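Local coordinates for HD domain-containing protein (Aquifex aeolicus, PDB 2HEK) that binds GDP and a zinc ion and, as an HD-domain protein, may hydrolyse dGTP, although its actual function has not been established, at residues Y33-Q36 / A40-V43; A47-F52 / A170-V175. All coordinates share one frame; numbering follows the deposited sequence.

Interaction 1. Residues Y33-Q36 / A40-V43; sequences YVKQ and AYLV. With GDP (guanosine-5'-diphosphate), chain G.
The aliphatic end of Lys35 lies over one face of the Tyr41 ring, and this pair carries the whole contact. The apolar part is a CH-pi interaction: CE of Lys35 sits 4.0 Å from the centroid of the Tyr41 ring, over its face but shifted toward the rim, while CD of Lys35 comes to 3.7 Å from CD2 of Tyr41. The two side chains cross at about a right angle. A bend at the end of the lysine (chi4 61°) then brings NZ into an off-centre cation-pi contact, 4.5 Å from the centroid of the Tyr41 ring. Leu42 CG backs the opposite face. Polar bonds go to other partners: Tyr41 OH hydrogen-bonds to Tyr33 OH of the second subunit, and Lys35 N to Asp257. Beyond the ring the 3-10 turn and the residue after it reach the nucleotide, with Leu42 O 3.1 Å from N7 of GDP and Val43 O 3.4 Å from its C8; Arg280 donates to Leu42 O. With an alanine here in place of Lys35, the Tyr41 ring would probably lose the methylene cover on that face and the positive charge beside it. The chemistry implies a mixed hydrophobic and electrostatic cover for a tyrosine that joins the subunit interface beside a GDP pocket.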
ATOM      1  N   TYR A  33      -4.370 -24.217  15.205  1.00 31.28           N
ATOM      2  CA  TYR A  33      -5.596 -24.188  16.041  1.00 31.22           C
ATOM      3  C   TYR A  33      -5.404 -23.348  17.319  1.00 31.21           C
ATOM      4  O   TYR A  33      -6.154 -23.464  18.306  1.00 31.81           O
ATOM      5  CB  TYR A  33      -6.122 -25.632  16.267  1.00 36.29           C
ATOM      6  CG  TYR A  33      -6.256 -26.327  14.911  1.00 37.30           C
ATOM      7  CD1 TYR A  33      -7.308 -25.992  14.041  1.00 38.63           C
ATOM      8  CD2 TYR A  33      -5.302 -27.233  14.467  1.00 35.74           C
ATOM      9  CE1 TYR A  33      -7.433 -26.566  12.773  1.00 39.61           C
ATOM     10  CE2 TYR A  33      -5.403 -27.818  13.157  1.00 39.98           C
ATOM     11  CZ  TYR A  33      -6.483 -27.469  12.328  1.00 40.97           C
ATOM     12  OH  TYR A  33      -6.615 -27.990  11.032  1.00 40.96           O
ATOM     13  N   VAL A  34      -4.411 -22.462  17.258  1.00 31.37           N
ATOM     14  CA  VAL A  34      -4.078 -21.551  18.360  1.00 30.89           C
ATOM     15  C   VAL A  34      -3.908 -20.154  17.750  1.00 28.81           C
ATOM     16  O   VAL A  34      -2.914 -19.904  17.071  1.00 27.70           O
ATOM     17  CB  VAL A  34      -2.721 -21.941  19.053  1.00 31.33           C
ATOM     18  CG1 VAL A  34      -2.346 -20.928  20.163  1.00 28.84           C
ATOM     19  CG2 VAL A  34      -2.728 -23.390  19.637  1.00 35.34           C
ATOM     20  N   LYS A  35      -4.851 -19.252  18.001  1.00 27.33           N
ATOM     21  CA  LYS A  35      -4.739 -17.866  17.557  1.00 28.58           C
ATOM     22  C   LYS A  35      -3.557 -17.187  18.209  1.00 28.18           C
ATOM     23  O   LYS A  35      -3.325 -17.338  19.420  1.00 27.94           O
ATOM     24  CB  LYS A  35      -6.020 -17.080  17.875  1.00 30.32           C
ATOM     25  CG  LYS A  35      -7.201 -17.449  16.947  1.00 32.67           C
ATOM     26  CD  LYS A  35      -8.395 -16.500  17.151  1.00 36.38           C
ATOM     27  CE  LYS A  35      -9.737 -17.149  16.748  1.00 45.88           C
ATOM     28  NZ  LYS A  35     -10.020 -18.391  17.589  1.00 52.25           N
ATOM     29  N   GLN A  36      -2.814 -16.443  17.395  1.00 25.46           N
ATOM     30  CA  GLN A  36      -1.645 -15.715  17.814  1.00 25.70           C
ATOM     31  C   GLN A  36      -1.982 -14.816  18.993  1.00 28.30           C
ATOM     32  O   GLN A  36      -1.216 -14.749  19.967  1.00 25.47           O
ATOM     33  CB  GLN A  36      -1.108 -14.893  16.635  1.00 26.97           C
ATOM     34  CG  GLN A  36       0.102 -14.010  16.964  1.00 29.27           C
ATOM     35  CD  GLN A  36       1.399 -14.821  17.084  1.00 32.36           C
ATOM     36  OE1 GLN A  36       1.457 -15.999  16.704  1.00 33.66           O
ATOM     37  NE2 GLN A  36       2.436 -14.199  17.640  1.00 30.39           N
ATOM     38  N   ALA A  40      -8.082 -11.631  21.517  1.00 23.86           N
ATOM     39  CA  ALA A  40      -8.137 -10.285  20.987  1.00 23.36           C
ATOM     40  C   ALA A  40      -9.189 -10.141  19.875  1.00 25.63           C
ATOM     41  O   ALA A  40      -9.655  -9.037  19.622  1.00 26.82           O
ATOM     42  CB  ALA A  40      -6.754  -9.849  20.456  1.00 25.79           C
ATOM     43  N   TYR A  41      -9.576 -11.234  19.217  1.00 26.87           N
ATOM     44  CA  TYR A  41     -10.524 -11.121  18.086  1.00 28.47           C
ATOM     45  C   TYR A  41     -11.901 -10.681  18.590  1.00 27.69           C
ATOM     46  O   TYR A  41     -12.750 -10.241  17.804  1.00 27.32           O
ATOM     47  CB  TYR A  41     -10.633 -12.442  17.312  1.00 27.60           C
ATOM     48  CG  TYR A  41     -11.334 -13.534  18.111  1.00 30.24           C
ATOM     49  CD1 TYR A  41     -12.674 -13.814  17.907  1.00 31.59           C
ATOM     50  CD2 TYR A  41     -10.665 -14.261  19.080  1.00 30.72           C
ATOM     51  CE1 TYR A  41     -13.332 -14.806  18.637  1.00 32.73           C
ATOM     52  CE2 TYR A  41     -11.313 -15.243  19.819  1.00 31.69           C
ATOM     53  CZ  TYR A  41     -12.646 -15.497  19.597  1.00 32.58           C
ATOM     54  OH  TYR A  41     -13.301 -16.478  20.310  1.00 34.95           O
ATOM     55  N   LEU A  42     -12.105 -10.762  19.910  1.00 24.70           N
ATOM     56  CA  LEU A  42     -13.366 -10.295  20.499  1.00 26.64           C
ATOM     57  C   LEU A  42     -13.421  -8.761  20.545  1.00 27.06           C
ATOM     58  O   LEU A  42     -14.476  -8.179  20.820  1.00 28.90           O
ATOM     59  CB  LEU A  42     -13.549 -10.862  21.914  1.00 26.00           C
ATOM     60  CG  LEU A  42     -13.802 -12.377  21.958  1.00 27.92           C
ATOM     61  CD1 LEU A  42     -13.910 -12.828  23.446  1.00 28.35           C
ATOM     62  CD2 LEU A  42     -15.076 -12.786  21.174  1.00 28.28           C
ATOM     63  N   VAL A  43     -12.292  -8.113  20.278  1.00 24.45           N
ATOM     64  CA  VAL A  43     -12.206  -6.649  20.243  1.00 23.92           C
ATOM     65  C   VAL A  43     -11.789  -6.174  18.822  1.00 25.56           C
ATOM     66  O   VAL A  43     -12.356  -5.206  18.281  1.00 28.08           O
ATOM     67  CB  VAL A  43     -11.146  -6.142  21.272  1.00 24.89           C
ATOM     68  CG1 VAL A  43     -10.966  -4.615  21.196  1.00 24.97           C
ATOM     69  CG2 VAL A  43     -11.516  -6.550  22.683  1.00 26.84           C
TER
HETATM   70  PB  GDP G 401     -16.885  -1.166  26.034  1.00 69.84           P
HETATM   71  O1B GDP G 401     -15.574  -0.400  26.159  1.00 66.69           O
HETATM   72  O2B GDP G 401     -17.663  -1.140  27.346  1.00 71.52           O
HETATM   73  O3B GDP G 401     -17.748  -0.536  24.942  1.00 72.92           O
HETATM   74  O3A GDP G 401     -16.575  -2.719  25.698  1.00 58.55           O
HETATM   75  PA  GDP G 401     -17.312  -3.606  24.573  1.00 50.17           P
HETATM   76  O1A GDP G 401     -18.637  -3.061  24.111  1.00 49.13           O
HETATM   77  O2A GDP G 401     -17.488  -5.011  25.088  1.00 49.74           O
HETATM   78  O5' GDP G 401     -16.288  -3.681  23.320  1.00 47.64           O
HETATM   79  C5' GDP G 401     -15.280  -2.723  23.032  1.00 46.06           C
HETATM   80  C4' GDP G 401     -14.811  -2.810  21.573  1.00 43.38           C
HETATM   81  O4' GDP G 401     -14.935  -4.113  20.971  1.00 38.53           O
HETATM   82  C3' GDP G 401     -15.575  -1.869  20.679  1.00 45.02           C
HETATM   83  O3' GDP G 401     -14.536  -1.165  19.938  1.00 49.72           O
HETATM   84  C2' GDP G 401     -16.245  -2.797  19.710  1.00 42.35           C
HETATM   85  O2' GDP G 401     -16.260  -2.115  18.479  1.00 52.07           O
HETATM   86  C1' GDP G 401     -15.328  -3.987  19.610  1.00 36.11           C
HETATM   87  N9  GDP G 401     -16.028  -5.254  19.305  1.00 33.75           N
HETATM   88  C8  GDP G 401     -15.546  -6.270  18.570  1.00 33.81           C
HETATM   89  N7  GDP G 401     -16.411  -7.305  18.534  1.00 33.42           N
HETATM   90  C5  GDP G 401     -17.480  -6.941  19.260  1.00 34.28           C
HETATM   91  C6  GDP G 401     -18.772  -7.556  19.615  1.00 33.89           C
HETATM   92  O6  GDP G 401     -18.999  -8.685  19.203  1.00 32.53           O
HETATM   93  N1  GDP G 401     -19.624  -6.903  20.426  1.00 34.89           N
HETATM   94  C2  GDP G 401     -19.354  -5.664  20.890  1.00 35.62           C
HETATM   95  N2  GDP G 401     -20.288  -5.055  21.694  1.00 35.67           N
HETATM   96  N3  GDP G 401     -18.173  -5.030  20.587  1.00 32.98           N
HETATM   97  C4  GDP G 401     -17.233  -5.611  19.795  1.00 34.11           C

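Interaction 2. Residues A47-F52 / A170-V175; sequences AQHTRF and AYFCGV. With PO4 (phosphate ion), chain C.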
ATOM      1  N   ALA A  47      -8.493 -10.253  13.898  1.00 24.16           N
ATOM      2  CA  ALA A  47      -7.287 -10.864  14.533  1.00 24.69           C
ATOM      3  C   ALA A  47      -7.413 -12.371  14.585  1.00 25.07           C
ATOM      4  O   ALA A  47      -7.328 -12.971  15.668  1.00 26.91           O
ATOM      5  CB  ALA A  47      -7.052 -10.323  15.983  1.00 26.03           C
ATOM      6  N   GLN A  48      -7.543 -12.991  13.420  1.00 23.78           N
ATOM      7  CA  GLN A  48      -7.799 -14.447  13.348  1.00 24.40           C
ATOM      8  C   GLN A  48      -6.536 -15.244  13.022  1.00 24.34           C
ATOM      9  O   GLN A  48      -6.589 -16.455  12.939  1.00 24.45           O
ATOM     10  CB  GLN A  48      -8.844 -14.713  12.242  1.00 24.37           C
ATOM     11  CG  GLN A  48     -10.193 -14.017  12.474  1.00 26.85           C
ATOM     12  CD  GLN A  48     -10.955 -14.678  13.578  1.00 30.39           C
ATOM     13  OE1 GLN A  48     -11.780 -14.073  14.210  1.00 39.36           O
ATOM     14  NE2 GLN A  48     -10.663 -15.927  13.824  1.00 26.96           N
ATOM     15  N   HIS A  49      -5.409 -14.562  12.811  1.00 23.56           N
ATOM     16  CA  HIS A  49      -4.169 -15.247  12.404  1.00 24.13           C
ATOM     17  C   HIS A  49      -3.690 -16.198  13.519  1.00 26.12           C
ATOM     18  O   HIS A  49      -3.953 -15.954  14.741  1.00 26.69           O
ATOM     19  CB  HIS A  49      -3.069 -14.236  12.075  1.00 22.62           C
ATOM     20  CG  HIS A  49      -2.932 -13.138  13.099  1.00 25.30           C
ATOM     21  ND1 HIS A  49      -1.728 -12.811  13.702  1.00 28.46           N
ATOM     22  CD2 HIS A  49      -3.851 -12.289  13.612  1.00 21.37           C
ATOM     23  CE1 HIS A  49      -1.915 -11.804  14.537  1.00 22.70           C
ATOM     24  NE2 HIS A  49      -3.200 -11.487  14.522  1.00 26.77           N
ATOM     25  N   THR A  50      -3.022 -17.287  13.111  1.00 23.77           N
ATOM     26  CA  THR A  50      -2.609 -18.315  14.073  1.00 25.02           C
ATOM     27  C   THR A  50      -1.106 -18.439  14.204  1.00 25.08           C
ATOM     28  O   THR A  50      -0.347 -17.837  13.414  1.00 25.33           O
ATOM     29  CB  THR A  50      -3.191 -19.699  13.716  1.00 28.41           C
ATOM     30  OG1 THR A  50      -2.416 -20.263  12.663  1.00 28.41           O
ATOM     31  CG2 THR A  50      -4.628 -19.596  13.235  1.00 29.60           C
ATOM     32  N   ARG A  51      -0.669 -19.196  15.223  1.00 24.71           N
ATOM     33  CA  ARG A  51       0.773 -19.427  15.464  1.00 23.92           C
ATOM     34  C   ARG A  51       1.457 -20.167  14.305  1.00 24.36           C
ATOM     35  O   ARG A  51       2.673 -20.018  14.077  1.00 27.24           O
ATOM     36  CB  ARG A  51       0.955 -20.179  16.798  1.00 23.45           C
ATOM     37  CG  ARG A  51       0.611 -19.208  17.933  1.00 26.42           C
ATOM     38  CD  ARG A  51       1.361 -19.485  19.218  1.00 35.23           C
ATOM     39  NE  ARG A  51       1.051 -18.403  20.159  1.00 37.80           N
ATOM     40  CZ  ARG A  51       1.697 -17.242  20.262  1.00 40.95           C
ATOM     41  NH1 ARG A  51       2.770 -16.953  19.522  1.00 40.51           N
ATOM     42  NH2 ARG A  51       1.255 -16.351  21.141  1.00 43.49           N
ATOM     43  N   PHE A  52       0.649 -20.897  13.538  1.00 25.98           N
ATOM     44  CA  PHE A  52       1.130 -21.628  12.328  1.00 26.72           C
ATOM     45  C   PHE A  52       1.684 -20.652  11.316  1.00 25.31           C
ATOM     46  O   PHE A  52       2.852 -20.748  10.907  1.00 26.70           O
ATOM     47  CB  PHE A  52      -0.006 -22.469  11.739  1.00 27.00           C
ATOM     48  CG  PHE A  52       0.387 -23.311  10.537  1.00 27.14           C
ATOM     49  CD1 PHE A  52       0.737 -24.647  10.701  1.00 25.93           C
ATOM     50  CD2 PHE A  52       0.311 -22.791   9.243  1.00 24.61           C
ATOM     51  CE1 PHE A  52       1.063 -25.449   9.599  1.00 27.14           C
ATOM     52  CE2 PHE A  52       0.661 -23.557   8.121  1.00 26.16           C
ATOM     53  CZ  PHE A  52       1.056 -24.928   8.312  1.00 27.98           C
ATOM     54  N   ALA A 170      -0.299  -6.182  13.190  1.00 20.44           N
ATOM     55  CA  ALA A 170      -0.780  -4.898  12.632  1.00 22.99           C
ATOM     56  C   ALA A 170      -1.642  -5.181  11.411  1.00 22.28           C
ATOM     57  O   ALA A 170      -2.670  -4.577  11.234  1.00 25.03           O
ATOM     58  CB  ALA A 170       0.375  -4.024  12.228  1.00 19.35           C
ATOM     59  N   TYR A 171      -1.200  -6.103  10.561  1.00 27.13           N
ATOM     60  CA  TYR A 171      -1.871  -6.411   9.299  1.00 24.51           C
ATOM     61  C   TYR A 171      -3.269  -6.961   9.565  1.00 22.98           C
ATOM     62  O   TYR A 171      -4.228  -6.579   8.903  1.00 22.55           O
ATOM     63  CB  TYR A 171      -1.039  -7.457   8.517  1.00 23.46           C
ATOM     64  CG  TYR A 171      -1.567  -7.762   7.133  1.00 19.09           C
ATOM     65  CD1 TYR A 171      -1.182  -6.970   6.038  1.00 25.03           C
ATOM     66  CD2 TYR A 171      -2.428  -8.876   6.908  1.00 21.92           C
ATOM     67  CE1 TYR A 171      -1.673  -7.237   4.737  1.00 21.75           C
ATOM     68  CE2 TYR A 171      -2.874  -9.196   5.612  1.00 22.35           C
ATOM     69  CZ  TYR A 171      -2.482  -8.341   4.532  1.00 21.60           C
ATOM     70  OH  TYR A 171      -2.941  -8.565   3.249  1.00 22.94           O
ATOM     71  N   PHE A 172      -3.397  -7.866  10.525  1.00 22.07           N
ATOM     72  CA  PHE A 172      -4.700  -8.500  10.777  1.00 24.81           C
ATOM     73  C   PHE A 172      -5.572  -7.683  11.723  1.00 24.27           C
ATOM     74  O   PHE A 172      -6.784  -7.677  11.573  1.00 27.73           O
ATOM     75  CB  PHE A 172      -4.547  -9.919  11.358  1.00 26.73           C
ATOM     76  CG  PHE A 172      -4.123 -10.947  10.336  1.00 31.38           C
ATOM     77  CD1 PHE A 172      -2.793 -11.061   9.944  1.00 22.49           C
ATOM     78  CD2 PHE A 172      -5.049 -11.821   9.788  1.00 38.38           C
ATOM     79  CE1 PHE A 172      -2.390 -11.997   8.994  1.00 27.63           C
ATOM     80  CE2 PHE A 172      -4.632 -12.793   8.814  1.00 40.55           C
ATOM     81  CZ  PHE A 172      -3.295 -12.838   8.416  1.00 32.34           C
ATOM     82  N   CYS A 173      -4.994  -7.053  12.740  1.00 25.46           N
ATOM     83  CA  CYS A 173      -5.837  -6.195  13.623  1.00 25.97           C
ATOM     84  C   CYS A 173      -6.360  -4.979  12.900  1.00 27.65           C
ATOM     85  O   CYS A 173      -7.469  -4.538  13.196  1.00 29.84           O
ATOM     86  CB  CYS A 173      -5.123  -5.747  14.902  1.00 23.76           C
ATOM     87  SG  CYS A 173      -4.764  -7.131  15.990  1.00 28.20           S
ATOM     88  N   GLY A 174      -5.570  -4.469  11.949  1.00 27.50           N
ATOM     89  CA  GLY A 174      -5.896  -3.240  11.191  1.00 25.82           C
ATOM     90  C   GLY A 174      -5.288  -2.002  11.852  1.00 32.28           C
ATOM     91  O   GLY A 174      -5.957  -1.000  11.979  1.00 35.83           O
ATOM     92  N   VAL A 175      -4.011  -2.052  12.245  1.00 31.26           N
ATOM     93  CA  VAL A 175      -3.375  -0.939  12.927  1.00 32.15           C
ATOM     94  C   VAL A 175      -2.538  -0.158  11.920  1.00 37.29           C
ATOM     95  O   VAL A 175      -1.433  -0.521  11.599  1.00 40.89           O
ATOM     96  CB  VAL A 175      -2.578  -1.405  14.183  1.00 33.11           C
ATOM     97  CG1 VAL A 175      -1.921  -0.204  14.909  1.00 32.98           C
ATOM     98  CG2 VAL A 175      -3.518  -2.109  15.134  1.00 31.79           C
TER
HETATM   99  P   PO4 C 501       6.113 -15.575  20.674  1.00 63.43           P
HETATM  100  O1  PO4 C 501       6.391 -17.054  20.858  1.00 66.11           O
HETATM  101  O2  PO4 C 501       5.279 -15.316  19.446  1.00 61.91           O
HETATM  102  O3  PO4 C 501       5.382 -15.060  21.903  1.00 67.23           O
HETATM  103  O4  PO4 C 501       7.406 -14.835  20.628  1.00 61.17           O
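His49 and Phe172 form the centre of this contact as an offset stack, ring centroids 4.6 Å apart and planes inclined by 21°. CB of His49 stands almost exactly over the middle of the Phe172 ring, 3.6 Å from its centroid, and the imidazole extends from there past the ring toward the Phe172 backbone. With His49 CG lodged between its own backbone N and carbonyl carbon (chi1 46°), the imidazole is folded back against the phenylalanine. Beside the stack, Ala47 CB packs on Cys173 SG at 3.9 Å, where the two backbones come nearest. Further out, His49 O accepts from Gln36 N, while His49 N is buried with no partner in the model; Arg168 and Asp169 also touch the His49 side chain. Thr50 caps the following helix through a weak bond from Phe52 N to its OG1. Arg51 NH1 donates to O2 of a phosphate ion, probably from the crystallisation liquor, at 3.0 Å, and forms a salt bridge with zinc ligand Asp85. The contact thus joins the loop entering helix 51-69 to the C-terminal end of helix 160-173, where Phe172 meets Phe172 of the second subunit and Val175 packs against Met216, Gln219 and Val220 of helix 203-221.

In the fold
Interaction 1 comes first along the chain and closes before interaction 2 opens; their centres are 8 Å apart, on the same side of the chain's centre. Both draw on the connection between helices 26-29 and 51-69, and only interaction 2 spans a long sequence separation, to helix 160-173. Residues 33-36 run beside 47-52, joined by backbone bonds such as Arg51 N to Val34 O. Helix 51-69 carries the zinc ligand His54, and helix 160-173, much later in the chain, carries Asp161. Both contacts also touch the second subunit. The loop and the start of helix 51-69 together lie next to the zinc site and include residues of both GDP pockets, Leu42 and Val43 of one, Phe52 of the other.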